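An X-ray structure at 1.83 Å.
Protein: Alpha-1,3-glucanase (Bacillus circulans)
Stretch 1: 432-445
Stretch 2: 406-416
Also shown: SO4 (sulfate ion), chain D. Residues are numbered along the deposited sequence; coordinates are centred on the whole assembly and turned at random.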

# COMPACT_ATOMS: atom_id res chain seq x y z
N SER A 432 8.08 2.74 9.62
CA SER A 432 8.23 4.18 9.55
C SER A 432 7.24 4.74 8.54
O SER A 432 6.81 4.03 7.63
CB SER A 432 9.65 4.58 9.13
OG SER A 432 10.62 3.94 9.95
N ALA A 433 6.90 6.02 8.69
CA ALA A 433 6.18 6.68 7.60
C ALA A 433 7.10 6.87 6.40
O ALA A 433 6.69 6.66 5.25
CB ALA A 433 5.62 8.02 8.04
N ILE A 434 8.35 7.26 6.66
CA ILE A 434 9.34 7.56 5.64
C ILE A 434 10.66 6.92 6.06
O ILE A 434 11.07 7.06 7.21
CB ILE A 434 9.55 9.08 5.47
CG1 ILE A 434 8.33 9.74 4.85
CG2 ILE A 434 10.80 9.36 4.63
CD1 ILE A 434 8.36 11.25 4.99
N ARG A 435 11.32 6.23 5.13
CA ARG A 435 12.66 5.74 5.42
C ARG A 435 13.57 5.93 4.21
O ARG A 435 13.12 5.97 3.06
CB ARG A 435 12.66 4.26 5.86
CG ARG A 435 12.55 3.23 4.74
CD ARG A 435 12.65 1.82 5.32
NE ARG A 435 12.44 0.80 4.29
CZ ARG A 435 12.91 -0.44 4.37
NH1 ARG A 435 13.63 -0.82 5.42
NH2 ARG A 435 12.68 -1.31 3.39
N MET A 436 14.85 6.10 4.50
CA MET A 436 15.89 6.02 3.48
C MET A 436 16.99 5.14 4.05
O MET A 436 17.29 5.24 5.24
CB MET A 436 16.44 7.39 3.12
CG MET A 436 15.38 8.39 2.63
SD MET A 436 16.09 10.01 2.27
CE MET A 436 17.14 9.65 0.87
N ASN A 437 17.57 4.27 3.23
CA ASN A 437 18.79 3.59 3.66
C ASN A 437 19.65 3.32 2.44
O ASN A 437 19.24 3.54 1.30
CB ASN A 437 18.48 2.30 4.46
CG ASN A 437 17.87 1.17 3.63
OD1 ASN A 437 18.23 0.93 2.48
ND2 ASN A 437 16.95 0.43 4.26
N THR A 438 20.88 2.86 2.70
CA THR A 438 21.79 2.44 1.64
C THR A 438 22.11 0.95 1.76
O THR A 438 23.20 0.51 1.39
CB THR A 438 23.07 3.28 1.66
OG1 THR A 438 23.68 3.25 2.96
CG2 THR A 438 22.76 4.74 1.32
N VAL A 439 21.15 0.16 2.25
CA VAL A 439 21.41 -1.26 2.50
C VAL A 439 21.30 -2.14 1.26
O VAL A 439 21.77 -3.28 1.29
CB VAL A 439 20.47 -1.77 3.62
CG1 VAL A 439 19.12 -2.16 3.05
CG2 VAL A 439 21.10 -2.93 4.37
N PHE A 440 20.74 -1.65 0.17
CA PHE A 440 20.44 -2.53 -0.96
C PHE A 440 21.47 -2.40 -2.07
O PHE A 440 22.18 -1.39 -2.16
CB PHE A 440 19.04 -2.21 -1.50
CG PHE A 440 17.95 -2.52 -0.51
CD1 PHE A 440 17.86 -3.78 0.06
CD2 PHE A 440 17.06 -1.54 -0.10
CE1 PHE A 440 16.87 -4.07 1.00
CE2 PHE A 440 16.07 -1.82 0.83
CZ PHE A 440 15.97 -3.09 1.38
N PRO A 441 21.58 -3.42 -2.93
CA PRO A 441 22.46 -3.32 -4.10
C PRO A 441 22.07 -2.18 -5.01
O PRO A 441 20.93 -1.70 -5.01
CB PRO A 441 22.26 -4.67 -4.81
CG PRO A 441 21.82 -5.60 -3.74
CD PRO A 441 21.00 -4.77 -2.78
N GLY A 442 23.03 -1.74 -5.81
CA GLY A 442 22.78 -0.72 -6.81
C GLY A 442 23.32 0.64 -6.44
O GLY A 442 24.23 0.79 -5.62
N TYR A 443 22.74 1.67 -7.06
CA TYR A 443 23.17 3.04 -6.82
C TYR A 443 22.65 3.55 -5.49
O TYR A 443 21.52 3.26 -5.10
CB TYR A 443 22.66 3.97 -7.92
CG TYR A 443 23.00 3.52 -9.30
CD1 TYR A 443 24.19 3.91 -9.91
CD2 TYR A 443 22.13 2.71 -10.01
CE1 TYR A 443 24.50 3.50 -11.19
CE2 TYR A 443 22.42 2.31 -11.29
CZ TYR A 443 23.61 2.70 -11.87
OH TYR A 443 23.88 2.28 -13.15
N HIS A 444 23.49 4.34 -4.80
CA HIS A 444 23.05 5.06 -3.61
C HIS A 444 22.99 6.55 -3.91
O HIS A 444 22.46 6.93 -4.96
CB HIS A 444 23.94 4.68 -2.43
CG HIS A 444 23.81 3.23 -2.05
ND1 HIS A 444 24.86 2.46 -1.61
CD2 HIS A 444 22.73 2.41 -2.10
CE1 HIS A 444 24.43 1.23 -1.38
NE2 HIS A 444 23.14 1.18 -1.67
N PHE A 445 23.50 7.42 -3.02
CA PHE A 445 23.16 8.84 -3.08
C PHE A 445 24.34 9.73 -3.44
O PHE A 445 24.25 10.95 -3.28
CB PHE A 445 22.56 9.30 -1.74
CG PHE A 445 21.29 8.57 -1.38
CD1 PHE A 445 20.09 8.87 -2.03
CD2 PHE A 445 21.29 7.57 -0.42
CE1 PHE A 445 18.93 8.18 -1.72
CE2 PHE A 445 20.14 6.88 -0.11
CZ PHE A 445 18.96 7.19 -0.77
S SO4 D . 26.84 5.65 -5.35
O1 SO4 D . 28.01 5.43 -4.50
O2 SO4 D . 25.89 6.48 -4.63
O3 SO4 D . 27.24 6.31 -6.59
O4 SO4 D . 26.23 4.35 -5.65
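Stretch 2 (406-416) RAAGIAFFGGS

The most unusual feature of this contact is a corner taken twice: the chain turns at Ala433 and Ile434 in stretch 1 and at Gly409 and Ile410 in stretch 2, and the two bends nest without losing register. Stretch 2 runs parallel to stretch 1, pairing Ala408 with Ser432, Ile410 with Ile434 and Ala411 with Arg435, at CA-CA distances of 4.5, 4.8 and 4.9 Å. Gly409 and Ala433, with phi/psi near -62/-44 and -70/-41, depart from extended geometry at the bend. Even there the hydrogen bonds persist: Gly409 N gives to Ser432 O (2.9 Å) and Ile410 N to Ala433 O (2.9 Å). Glycine suits this corner, since a CB on Gly409 would lie 2.9 Å from Ala433 O. Beyond it, Arg435 N donates to Ile410 O (2.9 Å) and Phe412 N to Arg435 O (3.3 Å).

Small alanines leave room for the long side chain of Arg435. Its CG packs 3.5 Å from Ala408 CB, and its guanidinium lies between Ala407 CB, 3.5 Å from NH2 over one face, and Phe413 CE1 over the opposite face; the nearest approach on that side is Phe413 CZ to Arg435 NH2, 3.6 Å. Ile434 and Ile410, with Met436 and Phe412, point to the other side of the sheet. All four are buried, so apolar side chains suit that face: Ile434 CG1 lies 4.5 Å from Ile410 CB, and Met436 CE 4.3 Å from Phe412 CB.

After Phe413 the pairing changes, because stretch 1 loops out and returns at His444. The Phe413 ring, in the m rotamer, receives the edge of Phe440 on its face, with centroids 4.8 Å apart and planes at 89°. Gly414 is nearly fully extended; a CB there would fall 1.9 Å from Tyr443 O. Its bare CA instead sits over the Phe445 ring, 3.8 Å from the centroid, while Gly415 N closes the contact by donating to His444 O (2.8 Å).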

# COMPACT_ATOMS: atom_id res chain seq x y z
N ARG A 406 5.02 -3.58 7.24
CA ARG A 406 6.45 -3.84 7.21
C ARG A 406 7.14 -2.66 6.55
O ARG A 406 6.60 -2.08 5.60
CB ARG A 406 6.77 -5.13 6.44
CG ARG A 406 8.27 -5.39 6.32
CD ARG A 406 8.56 -6.69 5.60
NE ARG A 406 10.00 -6.93 5.57
CZ ARG A 406 10.55 -8.04 5.10
NH1 ARG A 406 9.79 -9.01 4.62
NH2 ARG A 406 11.88 -8.17 5.11
N ALA A 407 8.31 -2.30 7.05
CA ALA A 407 9.16 -1.26 6.43
C ALA A 407 8.42 0.07 6.51
O ALA A 407 7.86 0.41 7.56
CB ALA A 407 9.60 -1.69 5.03
N ALA A 408 8.40 0.87 5.43
CA ALA A 408 7.94 2.25 5.54
C ALA A 408 6.84 2.56 4.52
O ALA A 408 6.71 1.90 3.49
CB ALA A 408 9.10 3.24 5.34
N GLY A 409 6.06 3.61 4.81
CA GLY A 409 5.09 4.07 3.84
C GLY A 409 5.72 4.54 2.54
O GLY A 409 5.24 4.23 1.45
N ILE A 410 6.81 5.30 2.64
CA ILE A 410 7.54 5.82 1.49
C ILE A 410 9.03 5.59 1.73
O ILE A 410 9.51 5.85 2.84
CB ILE A 410 7.27 7.32 1.25
CG1 ILE A 410 5.80 7.55 0.93
CG2 ILE A 410 8.20 7.87 0.16
CD1 ILE A 410 5.45 9.01 0.69
N ALA A 411 9.74 5.12 0.71
CA ALA A 411 11.17 4.86 0.86
C ALA A 411 11.95 5.24 -0.40
O ALA A 411 11.50 4.96 -1.52
CB ALA A 411 11.43 3.38 1.18
N PHE A 412 13.13 5.84 -0.21
CA PHE A 412 14.08 6.06 -1.30
C PHE A 412 15.39 5.38 -0.91
O PHE A 412 15.87 5.54 0.21
CB PHE A 412 14.34 7.55 -1.58
CG PHE A 412 13.12 8.33 -2.04
CD1 PHE A 412 12.25 7.81 -3.00
CD2 PHE A 412 12.86 9.58 -1.50
CE1 PHE A 412 11.14 8.54 -3.42
CE2 PHE A 412 11.74 10.32 -1.91
CZ PHE A 412 10.88 9.80 -2.88
N PHE A 413 15.96 4.62 -1.85
CA PHE A 413 17.18 3.87 -1.58
C PHE A 413 18.38 4.30 -2.41
O PHE A 413 19.48 3.77 -2.20
CB PHE A 413 16.90 2.37 -1.78
CG PHE A 413 15.81 1.86 -0.89
CD1 PHE A 413 15.95 1.94 0.49
CD2 PHE A 413 14.63 1.34 -1.41
CE1 PHE A 413 14.94 1.50 1.34
CE2 PHE A 413 13.62 0.89 -0.56
CZ PHE A 413 13.78 0.97 0.81
N GLY A 414 18.22 5.25 -3.32
CA GLY A 414 19.35 5.72 -4.09
C GLY A 414 18.88 6.61 -5.23
O GLY A 414 17.70 6.93 -5.34
N GLY A 415 19.84 6.99 -6.07
CA GLY A 415 19.56 7.86 -7.20
C GLY A 415 19.55 9.34 -6.86
O GLY A 415 20.22 9.78 -5.92
N SER A 416 18.79 10.12 -7.62
CA SER A 416 18.83 11.57 -7.49
C SER A 416 17.46 12.17 -7.79
O SER A 416 16.71 11.66 -8.63
CB SER A 416 19.90 12.15 -8.43
OG SER A 416 19.91 13.57 -8.40
O HOH W 1 20.02 0.97 -0.85